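Local coordinates for protein CofB (Escherichia coli, PDB 5AX6) that serves as a homotrimeric minor pilin of the CFA/III type IVb pilus of enterotoxigenic Escherichia coli and probably takes part in assembly of that pilus, at residues Arg125-Ala130 / Asp143-Phe148; Lys378-Leu383 / Lys452-Ala457; Asn395-Arg400 / Cys486-Gln491; Leu294-Ile299 / Ser310-Lys315. One frame throughout, in Å; residues are numbered along the deposited sequence.

Contact 1: residues Arg125-Ala130 / Asp143-Phe148; sequences RIDFVA and DFILTF
Ile126 and Phe144 form an antiparallel non-hydrogen-bonded pair whose side chains lie side by side and point the same way. CG1 of Ile126 comes to 3.7 Å from CD1 of Phe144, and CD1 of the isoleucine reaches CE1 of the ring at 3.9 Å. Both stand on the face that helix 4-25 packs on; chi1 of Phe144 (-63°) sets its CG beside the backbone N, and the ring meets Ile18, Ile21 and Val22. The two strands are the arms of a beta hairpin in the pilin domain, and this packing of an antiparallel sheet against a long N-terminal helix is characteristic of type IV pilins.

The opposite face mixes charge with Ile145, whose CD1 lies 4.2 Å from Arg125 CG. Asp127 and Asp143 form a hydrogen-bonded pair with their CB atoms 3.9 Å apart. Their OD2 atoms stand 4.8 Å apart, a like-charge approach that a water within hydrogen-bonding distance of both would be expected to ease. Arg125, its chain extended, grips Asp127 side-on in a salt bridge within the strand: NE meets the syn lone pair of OD1 at 2.9 Å, only 7° out of the guanidinium plane, and NH2 meets OD2 at 3.1 Å with more tilt. The guanidinium also bonds the carbonyl oxygens of Ala190 and Ser68. Asp143 has a salt bridge to Arg141 and a hydrogen bond to Ser226.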
loop_
_atom_site.group_PDB
_atom_site.type_symbol
_atom_site.label_atom_id
_atom_site.label_comp_id
_atom_site.label_asym_id
_atom_site.label_seq_id
_atom_site.Cartn_x
_atom_site.Cartn_y
_atom_site.Cartn_z
ATOM N N ARG A 125 -43.836 11.574 7.490
ATOM C CA ARG A 125 -43.940 12.003 6.114
ATOM C C ARG A 125 -42.567 12.395 5.603
ATOM O O ARG A 125 -41.720 12.864 6.372
ATOM C CB ARG A 125 -44.923 13.175 6.023
ATOM C CG ARG A 125 -44.783 14.045 4.812
ATOM C CD ARG A 125 -45.812 15.165 4.869
ATOM N NE ARG A 125 -45.437 16.267 3.992
ATOM C CZ ARG A 125 -46.189 17.338 3.791
ATOM N NH1 ARG A 125 -47.368 17.439 4.397
ATOM N NH2 ARG A 125 -45.768 18.294 2.975
ATOM N N ILE A 126 -42.353 12.165 4.314
ATOM C CA ILE A 126 -41.094 12.481 3.652
ATOM C C ILE A 126 -41.378 13.298 2.411
ATOM O O ILE A 126 -42.290 12.972 1.643
ATOM C CB ILE A 126 -40.317 11.207 3.273
ATOM C CG1 ILE A 126 -39.984 10.405 4.535
ATOM C CG2 ILE A 126 -39.044 11.554 2.496
ATOM C CD1 ILE A 126 -39.474 8.986 4.242
ATOM N N ASP A 127 -40.620 14.380 2.231
ATOM C CA ASP A 127 -40.754 15.240 1.058
ATOM C C ASP A 127 -39.469 15.185 0.237
ATOM O O ASP A 127 -38.426 15.587 0.738
ATOM C CB ASP A 127 -41.024 16.712 1.455
ATOM C CG ASP A 127 -42.375 16.920 2.147
ATOM O OD1 ASP A 127 -43.093 15.929 2.394
ATOM O OD2 ASP A 127 -42.710 18.092 2.466
ATOM N N PHE A 128 -39.555 14.701 -1.003
ATOM C CA PHE A 128 -38.434 14.726 -1.950
ATOM C C PHE A 128 -38.519 16.020 -2.750
ATOM O O PHE A 128 -39.323 16.118 -3.684
ATOM C CB PHE A 128 -38.469 13.540 -2.922
ATOM C CG PHE A 128 -38.158 12.204 -2.298
ATOM C CD1 PHE A 128 -37.387 12.106 -1.154
ATOM C CD2 PHE A 128 -38.626 11.039 -2.889
ATOM C CE1 PHE A 128 -37.100 10.856 -0.593
ATOM C CE2 PHE A 128 -38.343 9.795 -2.335
ATOM C CZ PHE A 128 -37.585 9.709 -1.190
ATOM N N VAL A 129 -37.707 17.008 -2.389
ATOM C CA VAL A 129 -37.785 18.326 -3.027
ATOM C C VAL A 129 -37.095 18.317 -4.397
ATOM O O VAL A 129 -35.889 18.102 -4.484
ATOM C CB VAL A 129 -37.160 19.402 -2.118
ATOM C CG1 VAL A 129 -37.237 20.785 -2.768
ATOM C CG2 VAL A 129 -37.863 19.412 -0.749
ATOM N N ALA A 130 -37.866 18.538 -5.460
ATOM C CA ALA A 130 -37.344 18.433 -6.827
ATOM C C ALA A 130 -36.578 19.667 -7.240
ATOM O O ALA A 130 -36.969 20.787 -6.910
ATOM C CB ALA A 130 -38.459 18.179 -7.808
ATOM N N ASP A 143 -36.728 16.194 3.035
ATOM C CA ASP A 143 -37.299 16.642 4.300
ATOM C C ASP A 143 -38.012 15.495 5.004
ATOM O O ASP A 143 -38.777 14.774 4.377
ATOM C CB ASP A 143 -38.300 17.785 4.075
ATOM C CG ASP A 143 -37.635 19.083 3.636
ATOM O OD1 ASP A 143 -36.412 19.252 3.861
ATOM O OD2 ASP A 143 -38.358 19.947 3.085
ATOM N N PHE A 144 -37.779 15.367 6.306
ATOM C CA PHE A 144 -38.448 14.377 7.140
ATOM C C PHE A 144 -39.283 15.100 8.189
ATOM O O PHE A 144 -38.745 15.874 8.978
ATOM C CB PHE A 144 -37.427 13.459 7.828
ATOM C CG PHE A 144 -36.602 12.648 6.875
ATOM C CD1 PHE A 144 -36.985 11.354 6.527
ATOM C CD2 PHE A 144 -35.442 13.176 6.325
ATOM C CE1 PHE A 144 -36.226 10.599 5.634
ATOM C CE2 PHE A 144 -34.673 12.434 5.451
ATOM C CZ PHE A 144 -35.063 11.138 5.100
ATOM N N ILE A 145 -40.589 14.867 8.180
ATOM C CA ILE A 145 -41.472 15.468 9.174
ATOM C C ILE A 145 -41.649 14.455 10.286
ATOM O O ILE A 145 -42.130 13.344 10.053
ATOM C CB ILE A 145 -42.846 15.872 8.583
ATOM C CG1 ILE A 145 -42.697 17.094 7.667
ATOM C CG2 ILE A 145 -43.846 16.192 9.688
ATOM C CD1 ILE A 145 -41.986 16.795 6.364
ATOM N N LEU A 146 -41.205 14.830 11.478
ATOM C CA LEU A 146 -41.288 13.959 12.647
ATOM C C LEU A 146 -42.425 14.413 13.538
ATOM O O LEU A 146 -42.464 15.572 13.942
ATOM C CB LEU A 146 -39.977 13.975 13.431
ATOM C CG LEU A 146 -38.853 13.059 12.941
ATOM C CD1 LEU A 146 -38.699 13.180 11.446
ATOM C CD2 LEU A 146 -37.551 13.403 13.661
ATOM N N THR A 147 -43.353 13.507 13.828
ATOM C CA THR A 147 -44.486 13.848 14.674
ATOM C C THR A 147 -44.180 13.558 16.146
ATOM O O THR A 147 -43.590 12.526 16.487
ATOM C CB THR A 147 -45.750 13.096 14.234
ATOM O OG1 THR A 147 -46.849 13.492 15.060
ATOM C CG2 THR A 147 -45.544 11.583 14.331
ATOM N N PHE A 148 -44.553 14.511 16.997
ATOM C CA PHE A 148 -44.480 14.387 18.448
ATOM C C PHE A 148 -45.775 13.802 18.984
ATOM O O PHE A 148 -46.847 14.362 18.755
ATOM C CB PHE A 148 -44.271 15.750 19.107
ATOM C CG PHE A 148 -42.841 16.173 19.244
ATOM C CD1 PHE A 148 -41.974 15.483 20.072
ATOM C CD2 PHE A 148 -42.381 17.320 18.606
ATOM C CE1 PHE A 148 -40.658 15.901 20.221
ATOM C CE2 PHE A 148 -41.070 17.745 18.754
ATOM C CZ PHE A 148 -40.207 17.032 19.561
HETATM O O HOH W 1 -41.044 20.209 3.229
#

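Contact 2: residues Lys378-Leu383 / Lys452-Ala457; sequences KGRIEL and KWYITA
Ile381 pairs with Ile455 and Leu383 with Trp453, both as antiparallel hydrogen-bonded pairs, with Glu382 and Tyr454 as the non-hydrogen-bonded pair between them. The strand axes approach to 4.8 Å at 165°. Four backbone bonds join them, the shortest from Trp453 N to Leu383 O at 2.7 Å.

The apolar face carries Ile381, Leu383, Trp453 and Ile455; CG2 of Ile381 meets CD1 of Ile455 at 3.9 Å. In the C-terminal domain this face packs on a second sheet, through Leu401, Val480 and Ile482, so that two antiparallel sheets are stacked. Met335 of the second subunit adds to the cover over Leu383 and Trp453.

On the polar face Glu382 holds CG anti to its backbone N (chi1 -178°) and runs extended beside Tyr454, pointing the same way. Its OE1 sits at the ring edge, 3.3 Å from CE1 of Tyr454, with carboxylate and ring planes 61° apart. Arg380 reaches Glu382 OE1 in a salt bridge within 378-383, NE at 2.9 Å and NH2 at 3.1 Å, while NH1 bonds Glu377 O. The other oxygen, OE2, lies against the aliphatic part of Lys452, 3.2 Å from CD; the lysine NZ is beyond salt-bridge distance and bonds Asn384.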
loop_
_atom_site.group_PDB
_atom_site.type_symbol
_atom_site.label_atom_id
_atom_site.label_comp_id
_atom_site.label_asym_id
_atom_site.label_seq_id
_atom_site.Cartn_x
_atom_site.Cartn_y
_atom_site.Cartn_z
ATOM N N LYS A 378 48.725 -13.295 20.468
ATOM C CA LYS A 378 49.110 -13.302 19.068
ATOM C C LYS A 378 48.329 -14.368 18.313
ATOM O O LYS A 378 48.106 -15.472 18.825
ATOM C CB LYS A 378 50.611 -13.547 18.913
ATOM C CG LYS A 378 51.480 -12.403 19.421
ATOM C CD LYS A 378 52.838 -12.374 18.727
ATOM C CE LYS A 378 52.751 -11.689 17.372
ATOM N NZ LYS A 378 52.326 -10.269 17.512
ATOM N N GLY A 379 47.914 -14.024 17.098
ATOM C CA GLY A 379 47.289 -14.975 16.194
ATOM C C GLY A 379 45.791 -15.102 16.384
ATOM O O GLY A 379 45.132 -15.854 15.663
ATOM N N ARG A 380 45.249 -14.385 17.358
ATOM C CA ARG A 380 43.823 -14.456 17.629
ATOM C C ARG A 380 43.028 -13.916 16.444
ATOM O O ARG A 380 43.543 -13.150 15.616
ATOM C CB ARG A 380 43.465 -13.674 18.885
ATOM C CG ARG A 380 43.574 -12.165 18.719
ATOM C CD ARG A 380 43.444 -11.459 20.059
ATOM N NE ARG A 380 43.552 -10.012 19.900
ATOM C CZ ARG A 380 44.704 -9.357 19.798
ATOM N NH1 ARG A 380 45.854 -10.019 19.856
ATOM N NH2 ARG A 380 44.707 -8.037 19.649
ATOM N N ILE A 381 41.769 -14.326 16.365
ATOM C CA ILE A 381 40.848 -13.714 15.429
ATOM C C ILE A 381 40.036 -12.674 16.185
ATOM O O ILE A 381 39.400 -12.975 17.191
ATOM C CB ILE A 381 39.917 -14.767 14.754
ATOM C CG1 ILE A 381 40.743 -15.777 13.953
ATOM C CG2 ILE A 381 38.877 -14.058 13.853
ATOM C CD1 ILE A 381 39.941 -16.992 13.424
ATOM N N GLU A 382 40.086 -11.428 15.735
ATOM C CA GLU A 382 39.354 -10.386 16.433
ATOM C C GLU A 382 38.417 -9.674 15.474
ATOM O O GLU A 382 38.792 -9.373 14.346
ATOM C CB GLU A 382 40.316 -9.385 17.094
ATOM C CG GLU A 382 39.588 -8.303 17.878
ATOM C CD GLU A 382 40.506 -7.473 18.778
ATOM O OE1 GLU A 382 41.626 -7.937 19.096
ATOM O OE2 GLU A 382 40.092 -6.358 19.170
ATOM N N LEU A 383 37.198 -9.417 15.927
ATOM C CA LEU A 383 36.176 -8.793 15.089
ATOM C C LEU A 383 35.438 -7.750 15.905
ATOM O O LEU A 383 35.336 -7.880 17.117
ATOM C CB LEU A 383 35.184 -9.844 14.561
ATOM C CG LEU A 383 35.712 -10.984 13.682
ATOM C CD1 LEU A 383 34.619 -12.032 13.451
ATOM C CD2 LEU A 383 36.215 -10.439 12.355
ATOM N N LYS A 452 34.420 -5.715 21.056
ATOM C CA LYS A 452 35.172 -6.685 20.260
ATOM C C LYS A 452 34.776 -8.138 20.545
ATOM O O LYS A 452 34.408 -8.477 21.668
ATOM C CB LYS A 452 36.681 -6.540 20.497
ATOM C CG LYS A 452 37.253 -5.154 20.206
ATOM C CD LYS A 452 37.272 -4.856 18.706
ATOM C CE LYS A 452 38.037 -3.568 18.402
ATOM N NZ LYS A 452 38.269 -3.375 16.934
ATOM N N TRP A 453 34.855 -8.977 19.512
ATOM C CA TRP A 453 34.856 -10.434 19.668
ATOM C C TRP A 453 36.278 -10.946 19.646
ATOM O O TRP A 453 37.054 -10.552 18.786
ATOM C CB TRP A 453 34.108 -11.154 18.536
ATOM C CG TRP A 453 32.614 -11.011 18.487
ATOM C CD1 TRP A 453 31.903 -10.312 17.561
ATOM C CD2 TRP A 453 31.654 -11.623 19.354
ATOM N NE1 TRP A 453 30.561 -10.425 17.809
ATOM C CE2 TRP A 453 30.377 -11.235 18.903
ATOM C CE3 TRP A 453 31.745 -12.474 20.465
ATOM C CZ2 TRP A 453 29.197 -11.649 19.524
ATOM C CZ3 TRP A 453 30.579 -12.876 21.092
ATOM C CH2 TRP A 453 29.315 -12.464 20.620
ATOM N N TYR A 454 36.607 -11.862 20.553
ATOM C CA TYR A 454 37.911 -12.512 20.525
ATOM C C TYR A 454 37.766 -14.003 20.338
ATOM O O TYR A 454 37.120 -14.659 21.142
ATOM C CB TYR A 454 38.686 -12.249 21.814
ATOM C CG TYR A 454 38.831 -10.784 22.138
ATOM C CD1 TYR A 454 39.858 -10.029 21.584
ATOM C CD2 TYR A 454 37.940 -10.160 22.996
ATOM C CE1 TYR A 454 39.990 -8.672 21.888
ATOM C CE2 TYR A 454 38.068 -8.810 23.303
ATOM C CZ TYR A 454 39.096 -8.081 22.746
ATOM O OH TYR A 454 39.223 -6.748 23.061
ATOM N N ILE A 455 38.378 -14.534 19.286
ATOM C CA ILE A 455 38.320 -15.963 19.041
ATOM C C ILE A 455 39.726 -16.511 19.134
ATOM O O ILE A 455 40.632 -16.042 18.438
ATOM C CB ILE A 455 37.711 -16.317 17.662
ATOM C CG1 ILE A 455 36.308 -15.709 17.512
ATOM C CG2 ILE A 455 37.584 -17.825 17.530
ATOM C CD1 ILE A 455 36.249 -14.419 16.711
ATOM N N THR A 456 39.910 -17.494 20.010
ATOM C CA THR A 456 41.228 -18.085 20.215
ATOM C C THR A 456 41.100 -19.585 20.291
ATOM O O THR A 456 39.996 -20.107 20.425
ATOM C CB THR A 456 41.887 -17.584 21.500
ATOM O OG1 THR A 456 41.033 -17.899 22.613
ATOM C CG2 THR A 456 42.111 -16.085 21.424
ATOM N N ALA A 457 42.230 -20.277 20.219
ATOM C CA ALA A 457 42.218 -21.729 20.173
ATOM C C ALA A 457 43.524 -22.323 20.658
ATOM O O ALA A 457 44.601 -21.781 20.386
ATOM C CB ALA A 457 41.932 -22.206 18.742
#

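Contact 3: residues Asn395-Arg400 / Cys486-Gln491; sequences NKLHPR and CSTEPQ
Arg400 and Gln491 cross at a slant, their guanidinium and amide planes 69° apart, and Arg400 NE donates to Gln491 OE1 at 2.9 Å, with that oxygen in the guanidinium plane. Bends at chi2 and chi3 (-69° and -49°) set CD and NE beside residues 489-491. The carbonyl oxygen of Pro490 sits 3.4 Å above the centre of one guanidinium face, while NH1 donates to Glu489 O at 3.0 Å from well above that carbonyl plane. An alanine in place of Arg400 would probably leave Gln491 OE1 and Glu489 O without these donors and the 489-491 backbone less firmly held. His398 turns its ring edge to Thr488 O, 3.6 Å from CD2, and takes Lys396 O over one face near the rim. A water donates to Lys396 O and Thr488 O and accepts a weak bond from His398 NE2, tying the two segments beside the ring. Glu489 OE2 bonds Asn348 of the third subunit. His398 and Ser487 form a hydrogen-bonded antiparallel pair, Pro399 and Cys486 a non-hydrogen-bonded one, Cys486 being disulfide-bonded to Cys388. At the end of strand 478-487 of the C-terminal domain, Ser487 OG accepts from Glu489 N at 3.0 Å, an ST turn.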
loop_
_atom_site.group_PDB
_atom_site.type_symbol
_atom_site.label_atom_id
_atom_site.label_comp_id
_atom_site.label_asym_id
_atom_site.label_seq_id
_atom_site.Cartn_x
_atom_site.Cartn_y
_atom_site.Cartn_z
ATOM N N ASN A 395 11.825 -7.117 23.774
ATOM C CA ASN A 395 12.730 -8.212 23.403
ATOM C C ASN A 395 14.166 -7.814 23.068
ATOM O O ASN A 395 14.504 -7.593 21.905
ATOM C CB ASN A 395 12.154 -8.965 22.209
ATOM C CG ASN A 395 10.841 -9.632 22.523
ATOM O OD1 ASN A 395 10.813 -10.754 23.017
ATOM N ND2 ASN A 395 9.739 -8.947 22.228
ATOM N N LYS A 396 15.019 -7.775 24.083
ATOM C CA LYS A 396 16.404 -7.368 23.908
ATOM C C LYS A 396 17.194 -8.360 23.052
ATOM O O LYS A 396 17.288 -9.540 23.388
ATOM C CB LYS A 396 17.080 -7.215 25.274
ATOM C CG LYS A 396 18.530 -6.770 25.222
ATOM C CD LYS A 396 18.660 -5.432 24.510
ATOM C CE LYS A 396 20.109 -4.963 24.460
ATOM N NZ LYS A 396 20.268 -3.766 23.582
ATOM N N LEU A 397 17.766 -7.874 21.955
ATOM C CA LEU A 397 18.640 -8.701 21.113
ATOM C C LEU A 397 20.080 -8.648 21.573
ATOM O O LEU A 397 20.584 -7.580 21.915
ATOM C CB LEU A 397 18.571 -8.250 19.658
ATOM C CG LEU A 397 17.237 -8.487 18.954
ATOM C CD1 LEU A 397 17.231 -7.767 17.616
ATOM C CD2 LEU A 397 16.999 -9.982 18.761
ATOM N N HIS A 398 20.746 -9.801 21.552
ATOM C CA HIS A 398 22.166 -9.893 21.851
ATOM C C HIS A 398 22.963 -10.258 20.611
ATOM O O HIS A 398 22.551 -11.137 19.857
ATOM C CB HIS A 398 22.430 -10.951 22.919
ATOM C CG HIS A 398 21.523 -10.853 24.106
ATOM N ND1 HIS A 398 21.649 -9.867 25.055
ATOM C CD2 HIS A 398 20.490 -11.633 24.499
ATOM C CE1 HIS A 398 20.719 -10.034 25.983
ATOM N NE2 HIS A 398 20.010 -11.101 25.672
ATOM N N PRO A 399 24.121 -9.617 20.414
ATOM C CA PRO A 399 25.045 -10.101 19.378
ATOM C C PRO A 399 25.534 -11.503 19.703
ATOM O O PRO A 399 25.784 -11.809 20.868
ATOM C CB PRO A 399 26.199 -9.091 19.411
ATOM C CG PRO A 399 26.081 -8.406 20.738
ATOM C CD PRO A 399 24.632 -8.430 21.122
ATOM N N ARG A 400 25.654 -12.343 18.679
ATOM C CA ARG A 400 26.030 -13.733 18.862
ATOM C C ARG A 400 27.156 -14.072 17.908
ATOM O O ARG A 400 27.257 -13.497 16.824
ATOM C CB ARG A 400 24.829 -14.656 18.612
ATOM C CG ARG A 400 23.629 -14.440 19.561
ATOM C CD ARG A 400 23.952 -14.873 20.993
ATOM N NE ARG A 400 24.538 -16.208 20.972
ATOM C CZ ARG A 400 23.839 -17.337 20.918
ATOM N NH1 ARG A 400 22.508 -17.314 20.927
ATOM N NH2 ARG A 400 24.477 -18.498 20.867
ATOM N N CYS A 486 22.161 -11.933 15.542
ATOM C CA CYS A 486 21.655 -11.378 16.799
ATOM C C CYS A 486 20.471 -12.207 17.247
ATOM O O CYS A 486 19.733 -12.741 16.409
ATOM C CB CYS A 486 21.248 -9.902 16.640
ATOM S SG CYS A 486 22.609 -8.777 16.286
ATOM N N SER A 487 20.264 -12.303 18.556
ATOM C CA SER A 487 19.233 -13.186 19.087
ATOM C C SER A 487 18.796 -12.777 20.490
ATOM O O SER A 487 19.568 -12.176 21.233
ATOM C CB SER A 487 19.747 -14.628 19.117
ATOM O OG SER A 487 18.747 -15.535 19.550
ATOM N N THR A 488 17.564 -13.122 20.844
ATOM C CA THR A 488 17.121 -12.990 22.229
ATOM C C THR A 488 17.762 -14.077 23.092
ATOM O O THR A 488 17.798 -13.961 24.315
ATOM C CB THR A 488 15.609 -13.077 22.348
ATOM O OG1 THR A 488 15.144 -14.226 21.629
ATOM C CG2 THR A 488 14.969 -11.828 21.765
ATOM N N GLU A 489 18.258 -15.134 22.451
ATOM C CA GLU A 489 19.017 -16.174 23.149
ATOM C C GLU A 489 20.414 -15.630 23.423
ATOM O O GLU A 489 21.118 -15.229 22.505
ATOM C CB GLU A 489 19.083 -17.464 22.311
ATOM C CG GLU A 489 17.709 -18.027 21.935
ATOM C CD GLU A 489 17.785 -19.196 20.955
ATOM O OE1 GLU A 489 18.473 -20.196 21.271
ATOM O OE2 GLU A 489 17.154 -19.119 19.872
ATOM N N PRO A 490 20.823 -15.596 24.693
ATOM C CA PRO A 490 22.119 -14.970 24.982
ATOM C C PRO A 490 23.331 -15.825 24.576
ATOM O O PRO A 490 23.242 -17.041 24.385
ATOM C CB PRO A 490 22.081 -14.776 26.506
ATOM C CG PRO A 490 21.151 -15.850 26.995
ATOM C CD PRO A 490 20.111 -16.030 25.908
ATOM N N GLN A 491 24.465 -15.150 24.442
ATOM C CA GLN A 491 25.754 -15.769 24.192
ATOM C C GLN A 491 26.262 -16.395 25.493
ATOM O O GLN A 491 26.039 -15.833 26.560
ATOM C CB GLN A 491 26.739 -14.716 23.673
ATOM C CG GLN A 491 28.140 -15.221 23.405
ATOM C CD GLN A 491 28.290 -15.788 22.004
ATOM O OE1 GLN A 491 27.381 -15.689 21.177
ATOM N NE2 GLN A 491 29.439 -16.389 21.736
HETATM O O HOH W 2 16.759 -11.467 25.393
HETATM O O HOH W 3 27.314 -18.974 20.255
HETATM O O HOH W 4 20.973 -19.616 19.916
#

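Contact 4: residues Leu294-Ile299 / Ser310-Lys315; sequences LCLTQI and SLIKLK
The pairing of Leu294-Ile299 with Ser310-Lys315 is an antiparallel beta hairpin, part of a three-stranded sheet in the beta-repeat domain. Cys295, Thr297 and Ile299 form hydrogen-bonded pairs with Lys315, Lys313 and Leu311, six backbone bonds in all, and the axes lie at 156°. Strand 294-302 is the middle one, bonded through Leu294 and Leu296 to Trp285 and Leu283 of strand 282-285, to which the Cys295-Cys284 disulfide also ties it. Strand 308-315 is outermost within the chain, yet Ile312 and Lys313 join a parallel ladder with a strand of the second subunit, so the sheet runs on across the trimer interface.

One face carries Leu296, Gln298, Ile312 and Leu314. Leu296 and Ile312 cross at about a right angle and pack tightly, with CD2 of the leucine only 3.4 Å from CG2 of the isoleucine; CD2 also meets CB of Leu314 at 3.7 Å. Gln298 runs extended, CG anti to the backbone N (chi1 -170°), and its NE2 donates to Ser310 OG at 2.9 Å. An alanine here would probably leave the Ser310 hydroxyl without its amide donor and open a gap beside Leu311 O, where CG of the glutamine now lies.

On the other face Ile299 and Leu311 meet closely, CG1 of Ile299 lying 3.5 Å from CD2 of Leu311. CD1 of the isoleucine rests against CB of Lys313, whose NZ bonds Gly319 O. Further along, Lys315 bends at chi4 (56°), bringing NZ to a water at 2.9 Å that also lies 2.6 Å from Thr297 OG1.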
loop_
_atom_site.group_PDB
_atom_site.type_symbol
_atom_site.label_atom_id
_atom_site.label_comp_id
_atom_site.label_asym_id
_atom_site.label_seq_id
_atom_site.Cartn_x
_atom_site.Cartn_y
_atom_site.Cartn_z
ATOM N N LEU A 294 7.574 -4.378 -9.518
ATOM C CA LEU A 294 7.706 -5.371 -8.460
ATOM C C LEU A 294 6.427 -5.367 -7.639
ATOM O O LEU A 294 5.922 -4.298 -7.300
ATOM C CB LEU A 294 8.915 -5.067 -7.568
ATOM C CG LEU A 294 10.260 -4.994 -8.297
ATOM C CD1 LEU A 294 11.369 -4.712 -7.290
ATOM C CD2 LEU A 294 10.512 -6.305 -9.047
ATOM N N CYS A 295 5.910 -6.551 -7.325
ATOM C CA CYS A 295 4.648 -6.651 -6.602
ATOM C C CYS A 295 4.776 -7.480 -5.346
ATOM O O CYS A 295 5.434 -8.521 -5.352
ATOM C CB CYS A 295 3.562 -7.262 -7.489
ATOM S SG CYS A 295 3.199 -6.280 -8.970
ATOM N N LEU A 296 4.139 -7.012 -4.274
ATOM C CA LEU A 296 3.908 -7.833 -3.085
ATOM C C LEU A 296 2.514 -8.410 -3.206
ATOM O O LEU A 296 1.529 -7.685 -3.073
ATOM C CB LEU A 296 4.017 -7.021 -1.789
ATOM C CG LEU A 296 5.341 -6.877 -1.057
ATOM C CD1 LEU A 296 5.140 -6.069 0.242
ATOM C CD2 LEU A 296 5.934 -8.258 -0.786
ATOM N N THR A 297 2.441 -9.712 -3.435
ATOM C CA THR A 297 1.201 -10.362 -3.828
ATOM C C THR A 297 0.801 -11.447 -2.848
ATOM O O THR A 297 1.651 -12.200 -2.376
ATOM C CB THR A 297 1.351 -10.981 -5.216
ATOM O OG1 THR A 297 1.765 -9.961 -6.132
ATOM C CG2 THR A 297 0.048 -11.611 -5.685
ATOM N N GLN A 298 -0.491 -11.540 -2.548
ATOM C CA GLN A 298 -0.963 -12.585 -1.656
ATOM C C GLN A 298 -1.321 -13.824 -2.460
ATOM O O GLN A 298 -2.073 -13.740 -3.433
ATOM C CB GLN A 298 -2.174 -12.129 -0.846
ATOM C CG GLN A 298 -2.531 -13.118 0.269
ATOM C CD GLN A 298 -3.786 -12.706 1.010
ATOM O OE1 GLN A 298 -4.582 -11.922 0.496
ATOM N NE2 GLN A 298 -3.970 -13.230 2.224
ATOM N N ILE A 299 -0.775 -14.967 -2.061
ATOM C CA ILE A 299 -1.020 -16.216 -2.780
ATOM C C ILE A 299 -1.451 -17.324 -1.810
ATOM O O ILE A 299 -1.250 -17.232 -0.598
ATOM C CB ILE A 299 0.224 -16.677 -3.574
ATOM C CG1 ILE A 299 1.402 -16.919 -2.628
ATOM C CG2 ILE A 299 0.576 -15.667 -4.673
ATOM C CD1 ILE A 299 2.642 -17.457 -3.312
ATOM N N SER A 310 -2.336 -18.685 3.615
ATOM C CA SER A 310 -1.830 -17.863 2.527
ATOM C C SER A 310 -0.496 -17.263 2.941
ATOM O O SER A 310 -0.083 -17.382 4.091
ATOM C CB SER A 310 -2.822 -16.750 2.140
ATOM O OG SER A 310 -2.966 -15.799 3.183
ATOM N N LEU A 311 0.165 -16.622 1.984
ATOM C CA LEU A 311 1.408 -15.932 2.253
ATOM C C LEU A 311 1.546 -14.791 1.271
ATOM O O LEU A 311 0.741 -14.649 0.340
ATOM C CB LEU A 311 2.605 -16.892 2.146
ATOM C CG LEU A 311 2.924 -17.405 0.737
ATOM C CD1 LEU A 311 4.400 -17.781 0.639
ATOM C CD2 LEU A 311 2.045 -18.599 0.348
ATOM N N ILE A 312 2.552 -13.961 1.504
ATOM C CA ILE A 312 2.897 -12.863 0.610
ATOM C C ILE A 312 4.114 -13.261 -0.211
ATOM O O ILE A 312 5.033 -13.889 0.321
ATOM C CB ILE A 312 3.239 -11.580 1.384
ATOM C CG1 ILE A 312 2.040 -11.153 2.219
ATOM C CG2 ILE A 312 3.650 -10.472 0.398
ATOM C CD1 ILE A 312 0.800 -11.054 1.415
ATOM N N LYS A 313 4.115 -12.888 -1.483
ATOM C CA LYS A 313 5.244 -13.173 -2.375
ATOM C C LYS A 313 5.698 -11.886 -3.060
ATOM O O LYS A 313 4.893 -11.182 -3.680
ATOM C CB LYS A 313 4.853 -14.236 -3.415
ATOM C CG LYS A 313 5.973 -14.590 -4.391
ATOM C CD LYS A 313 5.528 -15.700 -5.340
ATOM C CE LYS A 313 6.633 -16.045 -6.338
ATOM N NZ LYS A 313 6.182 -17.088 -7.294
ATOM N N LEU A 314 6.985 -11.569 -2.936
ATOM C CA LEU A 314 7.550 -10.422 -3.633
ATOM C C LEU A 314 8.070 -10.915 -4.981
ATOM O O LEU A 314 8.998 -11.725 -5.027
ATOM C CB LEU A 314 8.675 -9.778 -2.812
ATOM C CG LEU A 314 9.359 -8.556 -3.430
ATOM C CD1 LEU A 314 8.389 -7.398 -3.612
ATOM C CD2 LEU A 314 10.542 -8.118 -2.565
ATOM N N LYS A 315 7.476 -10.438 -6.072
ATOM C CA LYS A 315 7.766 -11.003 -7.385
ATOM C C LYS A 315 7.807 -9.986 -8.512
ATOM O O LYS A 315 7.239 -8.887 -8.402
ATOM C CB LYS A 315 6.720 -12.070 -7.724
ATOM C CG LYS A 315 5.303 -11.517 -7.864
ATOM C CD LYS A 315 4.300 -12.623 -8.195
ATOM C CE LYS A 315 2.968 -12.039 -8.654
ATOM N NZ LYS A 315 3.132 -11.119 -9.837
HETATM O O HOH W 5 0.990 -9.584 -8.538
#

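How the contacts relate
Along the chain the order is contact 1, contact 4, then contacts 2 and 3, whose segments alternate. Contact 1 belongs to the pilin domain sheet, contact 4 to the beta-repeat domain, and contacts 2 and 3 to the sheets of the C-terminal region. The centres of contacts 1 and 2 lie about 87 Å apart, on opposite sides of the chain's centre, whereas contact 4 is about 16 Å from that centre: the molecule is elongated. Contacts 2 and 3 have centres about 20 Å apart and touch through Trp453, whose CH2 is 3.7 Å from CD of Gln491. Contacts 2, 3 and 4 all meet other subunits, but contact 1 meets none, so among these four the subunit contacts fall in the middle and C-terminal parts.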